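Local coordinates for rRNA N-glycosidase (Bougainvillea spectabilis, PDB 3CTK), which belongs to the ribosome-inactivating protein family, whose fold joins a mixed beta sheet to a largely helical body, at residues S56-K61 / S138-H143; Y133-S138 / A153-I158. One frame throughout, in Å; residues are numbered along the deposited sequence. Where two conformers were deposited one is given.

Interaction 1: residues S56-K61 / S138-H143; sequences SKKTVK and SIEAIH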
ATOM      1  N   SER A  56     -18.227   7.094  10.372  1.00  8.95           N
ATOM      2  CA  SER A  56     -19.615   6.672  10.219  1.00 10.79           C
ATOM      3  C   SER A  56     -19.782   5.233  10.711  1.00 12.16           C
ATOM      4  O   SER A  56     -20.831   4.615  10.516  1.00 11.02           O
ATOM      5  CB  SER A  56     -20.054   6.786   8.757  1.00 11.86           C
ATOM      6  OG  SER A  56     -19.232   6.004   7.914  1.00 12.46           O
ATOM      7  N   LYS A  57     -18.727   4.703  11.324  1.00 10.97           N
ATOM      8  CA  LYS A  57     -18.744   3.360  11.900  1.00 12.72           C
ATOM      9  C   LYS A  57     -18.767   2.182  10.929  1.00 12.97           C
ATOM     10  O   LYS A  57     -19.244   1.099  11.272  1.00 13.78           O
ATOM     11  CB  LYS A  57     -19.928   3.252  12.867  1.00 14.98           C
ATOM     12  CG  LYS A  57     -19.915   4.319  13.960  1.00 15.96           C
ATOM     13  CD  LYS A  57     -21.289   4.477  14.595  1.00 18.29           C
ATOM     14  CE  LYS A  57     -22.282   5.056  13.600  1.00 20.05           C
ATOM     15  NZ  LYS A  57     -23.668   5.096  14.136  1.00 23.37           N
ATOM     16  N   LYS A  58     -18.256   2.387   9.721  1.00 10.84           N
ATOM     17  CA  LYS A  58     -18.205   1.310   8.741  1.00  8.87           C
ATOM     18  C   LYS A  58     -16.754   0.846   8.637  1.00  9.07           C
ATOM     19  O   LYS A  58     -15.830   1.662   8.618  1.00  9.07           O
ATOM     20  CB  LYS A  58     -18.723   1.797   7.384  1.00  9.24           C
ATOM     21  CG  LYS A  58     -20.171   2.270   7.445  1.00 11.57           C
ATOM     22  CD  LYS A  58     -20.697   2.748   6.102  1.00 15.28           C
ATOM     23  CE  LYS A  58     -22.150   3.189   6.223  1.00 14.64           C
ATOM     24  NZ  LYS A  58     -22.714   3.632   4.922  1.00 21.15           N
ATOM     25  N   THR A  59     -16.551  -0.465   8.591  1.00  7.75           N
ATOM     26  CA  THR A  59     -15.204  -1.008   8.512  1.00  7.04           C
ATOM     27  C   THR A  59     -14.968  -1.870   7.282  1.00  7.58           C
ATOM     28  O   THR A  59     -15.855  -2.597   6.827  1.00  6.57           O
ATOM     29  CB  THR A  59     -14.872  -1.878   9.754  1.00  8.68           C
ATOM     30  OG1 THR A  59     -15.018  -1.104  10.948  1.00  9.98           O
ATOM     31  CG2 THR A  59     -13.441  -2.408   9.677  1.00  8.53           C
ATOM     32  N   VAL A  60     -13.759  -1.775   6.743  1.00  7.20           N
ATOM     33  CA  VAL A  60     -13.360  -2.587   5.606  1.00  6.32           C
ATOM     34  C   VAL A  60     -12.046  -3.239   6.023  1.00  6.57           C
ATOM     35  O   VAL A  60     -11.138  -2.556   6.485  1.00  8.56           O
ATOM     36  CB  VAL A  60     -13.123  -1.724   4.348  0.50  8.18           C
ATOM     37  CG1 VAL A  60     -12.589  -2.586   3.212  0.50  7.56           C
ATOM     38  CG2 VAL A  60     -14.422  -1.043   3.931  0.50  8.84           C
ATOM     39  N   LYS A  61     -11.970  -4.561   5.909  1.00  6.28           N
ATOM     40  CA  LYS A  61     -10.762  -5.295   6.271  1.00  7.05           C
ATOM     41  C   LYS A  61      -9.958  -5.534   5.001  1.00  5.41           C
ATOM     42  O   LYS A  61     -10.332  -6.361   4.174  1.00  6.21           O
ATOM     43  CB  LYS A  61     -11.111  -6.647   6.900  1.00 10.28           C
ATOM     44  CG  LYS A  61     -11.845  -6.589   8.230  1.00 16.14           C
ATOM     45  CD  LYS A  61     -12.261  -8.001   8.642  1.00 20.37           C
ATOM     46  CE  LYS A  61     -12.234  -8.203  10.147  1.00 24.40           C
ATOM     47  NZ  LYS A  61     -13.311  -7.456  10.853  1.00 26.49           N
ATOM     48  N   SER A 138     -14.467   7.406  -0.031  1.00  6.87           N
ATOM     49  CA  SER A 138     -14.417   6.287  -0.967  1.00  7.00           C
ATOM     50  C   SER A 138     -14.981   5.014  -0.341  1.00  7.51           C
ATOM     51  O   SER A 138     -15.573   4.187  -1.035  1.00  6.26           O
ATOM     52  CB  SER A 138     -12.982   6.049  -1.458  1.00  7.21           C
ATOM     53  OG  SER A 138     -12.145   5.569  -0.420  1.00 11.11           O
ATOM     54  N   ILE A 139     -14.802   4.856   0.970  1.00  5.60           N
ATOM     55  CA  ILE A 139     -15.330   3.682   1.661  1.00  6.33           C
ATOM     56  C   ILE A 139     -16.854   3.792   1.722  1.00  6.76           C
ATOM     57  O   ILE A 139     -17.571   2.819   1.494  1.00  5.68           O
ATOM     58  CB  ILE A 139     -14.744   3.570   3.092  1.00  4.94           C
ATOM     59  CG1 ILE A 139     -13.240   3.294   3.004  1.00  5.33           C
ATOM     60  CG2 ILE A 139     -15.455   2.468   3.879  1.00  5.75           C
ATOM     61  CD1 ILE A 139     -12.527   3.231   4.344  1.00  8.26           C
ATOM     62  N   GLU A 140     -17.345   4.988   2.022  1.00  6.74           N
ATOM     63  CA  GLU A 140     -18.784   5.230   2.093  1.00  8.65           C
ATOM     64  C   GLU A 140     -19.462   4.971   0.753  1.00  8.06           C
ATOM     65  O   GLU A 140     -20.628   4.580   0.700  1.00  8.39           O
ATOM     66  CB  GLU A 140     -19.050   6.678   2.507  1.00 12.24           C
ATOM     67  CG  GLU A 140     -19.042   6.909   3.999  1.00 18.57           C
ATOM     68  CD  GLU A 140     -20.315   6.422   4.652  1.00 21.01           C
ATOM     69  OE1 GLU A 140     -20.428   6.536   5.888  1.00 25.39           O
ATOM     70  OE2 GLU A 140     -21.208   5.930   3.932  1.00 24.88           O
ATOM     71  N   ALA A 141     -18.728   5.188  -0.329  1.00  7.17           N
ATOM     72  CA  ALA A 141     -19.281   5.004  -1.664  1.00  8.58           C
ATOM     73  C   ALA A 141     -19.448   3.550  -2.098  1.00  8.80           C
ATOM     74  O   ALA A 141     -20.249   3.264  -2.988  1.00 10.18           O
ATOM     75  CB  ALA A 141     -18.421   5.750  -2.682  1.00  8.46           C
ATOM     76  N   ILE A 142     -18.710   2.637  -1.470  1.00  8.56           N
ATOM     77  CA  ILE A 142     -18.779   1.225  -1.846  1.00  8.15           C
ATOM     78  C   ILE A 142     -19.286   0.284  -0.759  1.00  7.97           C
ATOM     79  O   ILE A 142     -19.811  -0.787  -1.057  1.00  8.50           O
ATOM     80  CB  ILE A 142     -17.395   0.703  -2.283  1.00  7.76           C
ATOM     81  CG1 ILE A 142     -16.442   0.701  -1.082  1.00  9.11           C
ATOM     82  CG2 ILE A 142     -16.848   1.559  -3.416  1.00  7.11           C
ATOM     83  CD1 ILE A 142     -15.069   0.115  -1.371  1.00 10.65           C
ATOM     84  N   HIS A 143     -19.120   0.675   0.497  1.00  7.01           N
ATOM     85  CA  HIS A 143     -19.537  -0.168   1.608  1.00  9.15           C
ATOM     86  C   HIS A 143     -21.038  -0.465   1.619  1.00  8.56           C
ATOM     87  O   HIS A 143     -21.858   0.448   1.669  1.00 10.27           O
ATOM     88  CB  HIS A 143     -19.134   0.481   2.931  1.00  8.39           C
ATOM     89  CG  HIS A 143     -19.285  -0.420   4.114  1.00  9.12           C
ATOM     90  ND1 HIS A 143     -18.233  -1.137   4.643  1.00 11.37           N
ATOM     91  CD2 HIS A 143     -20.370  -0.739   4.859  1.00  8.19           C
ATOM     92  CE1 HIS A 143     -18.663  -1.856   5.664  1.00  9.75           C
ATOM     93  NE2 HIS A 143     -19.956  -1.633   5.816  1.00 11.66           N
TER
HETATM   94  O   HOH W   1     -21.819   2.975   2.423  1.00 16.12           O
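Lys-58 organises this contact: its extended side chain crosses the C-terminal end of helix 132-142, meeting His-143 obliquely near its base and Glu-140 at about a right angle at its tip. With CB already over the His-143 ring, CG anti to the carbonyl carbon (chi1 -61°) and an extended chain carry the tip to Glu-140. CB stands 3.8 Å from the centroid of the His-143 ring and only 3° off the ring normal, a CH-pi contact squarely over one face. At the far end NZ forms a salt bridge with OE2 of Glu-140, 2.9 Å away. A bend at chi2 (-77°) turns the glutamate toward the loop, where its other oxygen, OE1, takes a very short 2.4 Å hydrogen bond from Ser-56 OG. Each oxygen has its own donor, and each donor stands out of the carboxylate plane rather than in it. Such pairing probably favours the ionised carboxylate. Water 1 accepts from Lys-58 NZ at 2.7 Å and lies 2.6 Å from both Glu-140 O and His-143 O, tying the ammonium to the helix end. The imidazole's edge points at the strand: CE1 is 3.1 Å from Thr-59 O, and Val-60 CG2 lies in the ring plane. That same methyl meets Ile-139 CG2 at 3.7 Å as the two side chains slide past each other. Polar bonds beside the loop thus give way to apolar contact at the strand, a helix-on-sheet packing in which helix 132-142 lies against the mixed sheet of the ribosome-inactivating protein fold.

Interaction 2: residues Y133-S138 / A153-I158; sequences YKLEFS and AKFFLI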
ATOM      1  N   TYR A 133     -10.075  11.987   4.987  1.00  6.94           N
ATOM      2  CA  TYR A 133     -11.462  12.288   4.646  1.00  7.59           C
ATOM      3  C   TYR A 133     -11.822  11.695   3.290  1.00  7.77           C
ATOM      4  O   TYR A 133     -12.917  11.152   3.106  1.00  7.41           O
ATOM      5  CB  TYR A 133     -11.698  13.801   4.614  1.00 10.34           C
ATOM      6  CG  TYR A 133     -13.167  14.172   4.565  1.00 12.74           C
ATOM      7  CD1 TYR A 133     -13.970  14.062   5.699  1.00 15.65           C
ATOM      8  CD2 TYR A 133     -13.764  14.586   3.373  1.00 16.17           C
ATOM      9  CE1 TYR A 133     -15.336  14.354   5.651  1.00 18.16           C
ATOM     10  CE2 TYR A 133     -15.130  14.881   3.313  1.00 15.77           C
ATOM     11  CZ  TYR A 133     -15.907  14.760   4.455  1.00 18.67           C
ATOM     12  OH  TYR A 133     -17.256  15.034   4.404  1.00 22.29           O
ATOM     13  N   LYS A 134     -10.902  11.808   2.337  1.00  6.12           N
ATOM     14  CA  LYS A 134     -11.129  11.267   1.003  1.00  5.70           C
ATOM     15  C   LYS A 134     -11.221   9.749   1.074  1.00  6.17           C
ATOM     16  O   LYS A 134     -12.026   9.140   0.374  1.00  6.05           O
ATOM     17  CB  LYS A 134      -9.997  11.683   0.061  1.00  5.23           C
ATOM     18  CG  LYS A 134      -9.942  13.185  -0.205  1.00  8.49           C
ATOM     19  CD  LYS A 134     -11.193  13.681  -0.926  1.00 11.43           C
ATOM     20  CE  LYS A 134     -11.109  15.181  -1.196  1.00 11.55           C
ATOM     21  NZ  LYS A 134     -12.309  15.693  -1.922  1.00 15.92           N
ATOM     22  N   LEU A 135     -10.390   9.135   1.914  1.00  5.47           N
ATOM     23  CA  LEU A 135     -10.424   7.684   2.053  1.00  5.21           C
ATOM     24  C   LEU A 135     -11.780   7.285   2.621  1.00  5.14           C
ATOM     25  O   LEU A 135     -12.412   6.353   2.128  1.00  5.78           O
ATOM     26  CB  LEU A 135      -9.293   7.194   2.965  1.00  5.27           C
ATOM     27  CG  LEU A 135      -9.258   5.694   3.283  1.00  6.53           C
ATOM     28  CD1 LEU A 135      -9.159   4.879   2.001  1.00  7.17           C
ATOM     29  CD2 LEU A 135      -8.076   5.402   4.197  1.00  7.99           C
ATOM     30  N   GLU A 136     -12.244   8.004   3.642  1.00  5.12           N
ATOM     31  CA  GLU A 136     -13.543   7.683   4.224  1.00  6.63           C
ATOM     32  C   GLU A 136     -14.656   7.830   3.192  1.00  6.58           C
ATOM     33  O   GLU A 136     -15.573   7.012   3.139  1.00  5.18           O
ATOM     34  CB  GLU A 136     -13.837   8.566   5.446  1.00  7.79           C
ATOM     35  CG  GLU A 136     -15.284   8.462   5.924  1.00  8.15           C
ATOM     36  CD  GLU A 136     -15.445   8.703   7.410  1.00 12.10           C
ATOM     37  OE1 GLU A 136     -16.604   8.831   7.868  1.00 11.77           O
ATOM     38  OE2 GLU A 136     -14.422   8.752   8.122  1.00  9.77           O
ATOM     39  N   PHE A 137     -14.574   8.869   2.365  1.00  6.59           N
ATOM     40  CA  PHE A 137     -15.584   9.090   1.336  1.00  7.60           C
ATOM     41  C   PHE A 137     -15.634   7.913   0.360  1.00  6.90           C
ATOM     42  O   PHE A 137     -16.717   7.472  -0.038  1.00  6.47           O
ATOM     43  CB  PHE A 137     -15.284  10.373   0.557  1.00  9.39           C
ATOM     44  CG  PHE A 137     -16.340  10.723  -0.455  1.00 13.03           C
ATOM     45  CD1 PHE A 137     -17.441  11.491  -0.093  1.00 15.80           C
ATOM     46  CD2 PHE A 137     -16.249  10.258  -1.762  1.00 14.54           C
ATOM     47  CE1 PHE A 137     -18.439  11.791  -1.021  1.00 17.01           C
ATOM     48  CE2 PHE A 137     -17.242  10.550  -2.696  1.00 17.87           C
ATOM     49  CZ  PHE A 137     -18.339  11.318  -2.322  1.00 16.43           C
ATOM     50  N   SER A 138     -14.467   7.406  -0.031  1.00  6.87           N
ATOM     51  CA  SER A 138     -14.417   6.287  -0.967  1.00  7.00           C
ATOM     52  C   SER A 138     -14.981   5.014  -0.341  1.00  7.51           C
ATOM     53  O   SER A 138     -15.573   4.187  -1.035  1.00  6.26           O
ATOM     54  CB  SER A 138     -12.982   6.049  -1.458  1.00  7.21           C
ATOM     55  OG  SER A 138     -12.145   5.569  -0.420  1.00 11.11           O
ATOM     56  N   ALA A 153     -12.396   0.881  -7.793  1.00  3.18           N
ATOM     57  CA  ALA A 153     -11.042   1.154  -8.265  1.00  4.05           C
ATOM     58  C   ALA A 153     -10.512   2.413  -7.578  1.00  3.31           C
ATOM     59  O   ALA A 153      -9.331   2.493  -7.237  1.00  4.85           O
ATOM     60  CB  ALA A 153     -11.027   1.332  -9.788  1.00  3.28           C
ATOM     61  N   LYS A 154     -11.384   3.397  -7.368  1.00  3.61           N
ATOM     62  CA  LYS A 154     -10.972   4.635  -6.708  1.00  5.02           C
ATOM     63  C   LYS A 154     -10.548   4.337  -5.273  1.00  5.53           C
ATOM     64  O   LYS A 154      -9.556   4.873  -4.785  1.00  4.86           O
ATOM     65  CB  LYS A 154     -12.114   5.653  -6.716  1.00  5.77           C
ATOM     66  CG  LYS A 154     -12.411   6.225  -8.098  1.00 10.47           C
ATOM     67  CD  LYS A 154     -13.596   7.184  -8.090  1.00 15.37           C
ATOM     68  CE  LYS A 154     -13.311   8.438  -7.277  1.00 20.58           C
ATOM     69  NZ  LYS A 154     -13.084   8.156  -5.828  1.00 25.06           N
ATOM     70  N   PHE A 155     -11.304   3.479  -4.597  1.00  4.74           N
ATOM     71  CA  PHE A 155     -10.973   3.102  -3.228  1.00  4.39           C
ATOM     72  C   PHE A 155      -9.584   2.457  -3.191  1.00  4.35           C
ATOM     73  O   PHE A 155      -8.744   2.815  -2.361  1.00  3.33           O
ATOM     74  CB  PHE A 155     -12.010   2.117  -2.681  1.00  3.70           C
ATOM     75  CG  PHE A 155     -11.556   1.382  -1.453  1.00  3.72           C
ATOM     76  CD1 PHE A 155     -11.374   2.056  -0.247  1.00  4.43           C
ATOM     77  CD2 PHE A 155     -11.271   0.020  -1.510  1.00  5.97           C
ATOM     78  CE1 PHE A 155     -10.912   1.384   0.880  1.00  4.14           C
ATOM     79  CE2 PHE A 155     -10.808  -0.662  -0.382  1.00  5.94           C
ATOM     80  CZ  PHE A 155     -10.628   0.021   0.813  1.00  5.67           C
ATOM     81  N   PHE A 156      -9.339   1.506  -4.090  1.00  4.01           N
ATOM     82  CA  PHE A 156      -8.041   0.838  -4.121  1.00  4.34           C
ATOM     83  C   PHE A 156      -6.904   1.828  -4.351  1.00  5.07           C
ATOM     84  O   PHE A 156      -5.879   1.764  -3.680  1.00  5.10           O
ATOM     85  CB  PHE A 156      -8.011  -0.257  -5.197  1.00  4.35           C
ATOM     86  CG  PHE A 156      -8.615  -1.564  -4.753  1.00  4.52           C
ATOM     87  CD1 PHE A 156      -9.717  -2.102  -5.411  1.00  5.08           C
ATOM     88  CD2 PHE A 156      -8.076  -2.259  -3.673  1.00  7.04           C
ATOM     89  CE1 PHE A 156     -10.273  -3.312  -5.002  1.00  6.20           C
ATOM     90  CE2 PHE A 156      -8.625  -3.470  -3.255  1.00  7.89           C
ATOM     91  CZ  PHE A 156      -9.727  -3.999  -3.921  1.00  5.25           C
ATOM     92  N   LEU A 157      -7.082   2.747  -5.293  1.00  5.60           N
ATOM     93  CA  LEU A 157      -6.039   3.730  -5.575  1.00  4.64           C
ATOM     94  C   LEU A 157      -5.688   4.540  -4.336  1.00  4.97           C
ATOM     95  O   LEU A 157      -4.514   4.791  -4.058  1.00  4.74           O
ATOM     96  CB  LEU A 157      -6.479   4.670  -6.706  1.00  5.52           C
ATOM     97  CG  LEU A 157      -6.496   4.033  -8.099  1.00  5.84           C
ATOM     98  CD1 LEU A 157      -7.147   4.966  -9.109  1.00  7.17           C
ATOM     99  CD2 LEU A 157      -5.068   3.707  -8.509  1.00  7.01           C
ATOM    100  N   ILE A 158      -6.706   4.946  -3.585  1.00  3.68           N
ATOM    101  CA  ILE A 158      -6.473   5.738  -2.384  1.00  3.92           C
ATOM    102  C   ILE A 158      -5.840   4.921  -1.260  1.00  4.81           C
ATOM    103  O   ILE A 158      -4.818   5.320  -0.698  1.00  4.24           O
ATOM    104  CB  ILE A 158      -7.789   6.384  -1.885  1.00  3.95           C
ATOM    105  CG1 ILE A 158      -8.333   7.328  -2.967  1.00  2.42           C
ATOM    106  CG2 ILE A 158      -7.544   7.142  -0.577  1.00  3.48           C
ATOM    107  CD1 ILE A 158      -9.709   7.901  -2.669  1.00  5.25           C
TER
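Ile-158 and Phe-155, one turn apart on helix 153-158, face Leu-135 and Ser-138 across a nearly antiparallel helix pair. The two branches of Ile-158 divide the work. CG2, anti to the backbone N, lies 3.8 Å from Leu-135 CD1, with the two side chains sliding past each other in opposite directions. CD1, at the end of the other branch, which is anti to the carbonyl carbon, reaches over to Ser-138 CB at 4.0 Å and lies equally close to Lys-134 O. Leu-135 gets there by its torsions: CG anti to the backbone N (chi1 176°) carries the end of the side chain inward, and its CD1 also approaches Phe-155 CE1 obliquely at 4.1 Å.

Ser-138 OG comes to the edge of the Phe-155 ring, in its plane, 3.6 Å from CD1. The hydroxyl occupies the crowded position between backbone N and carbonyl carbon (chi1 68°), from which it donates to Leu-135 O at 2.7 Å. That bond lies in the carbonyl plane, on a lone pair, and fixes the rotation of the serine. Its small side chain suits the close approach here, where Ser-138 CA and Phe-155 CA are 5.2 Å apart.

Further out, the axes of the two segments come within 9.4 Å and cross at -151°. Tyr-74 meets the Phe-155 ring edge-to-face from strand 70-78, and helix 114-121 touches Ala-153 and Leu-157. At the margin, Lys-134 turns its amino group to a salt bridge with Glu-129. The contact is mostly apolar. The buried Ser-138 hydroxyl spends its proton on its own helix, consistent with a helix pair held mainly by dispersion and shape.

Helix 132-142 takes part in both contacts, and Ser-138 lies in a segment of each but touches only in interaction 2; the centres of interaction 1 and interaction 2 are about 9 Å apart. The helix turns one side to the strand and loop of 56-61 and another to helix 149-168. Phe-155 bridges the two: its CE1 is 3.7 Å from Ile-139 CG1, its CG is 3.7 Å from Ile-142 CD1, and its CZ is 4.0 Å from Val-60 CG1. Strand, C-terminal part of the helix and neighbouring helix therefore share one apolar layer, while the charged pair and water of interaction 1 lie beside it, nearer the surface. Both contacts lie on the same side of the chain's centre.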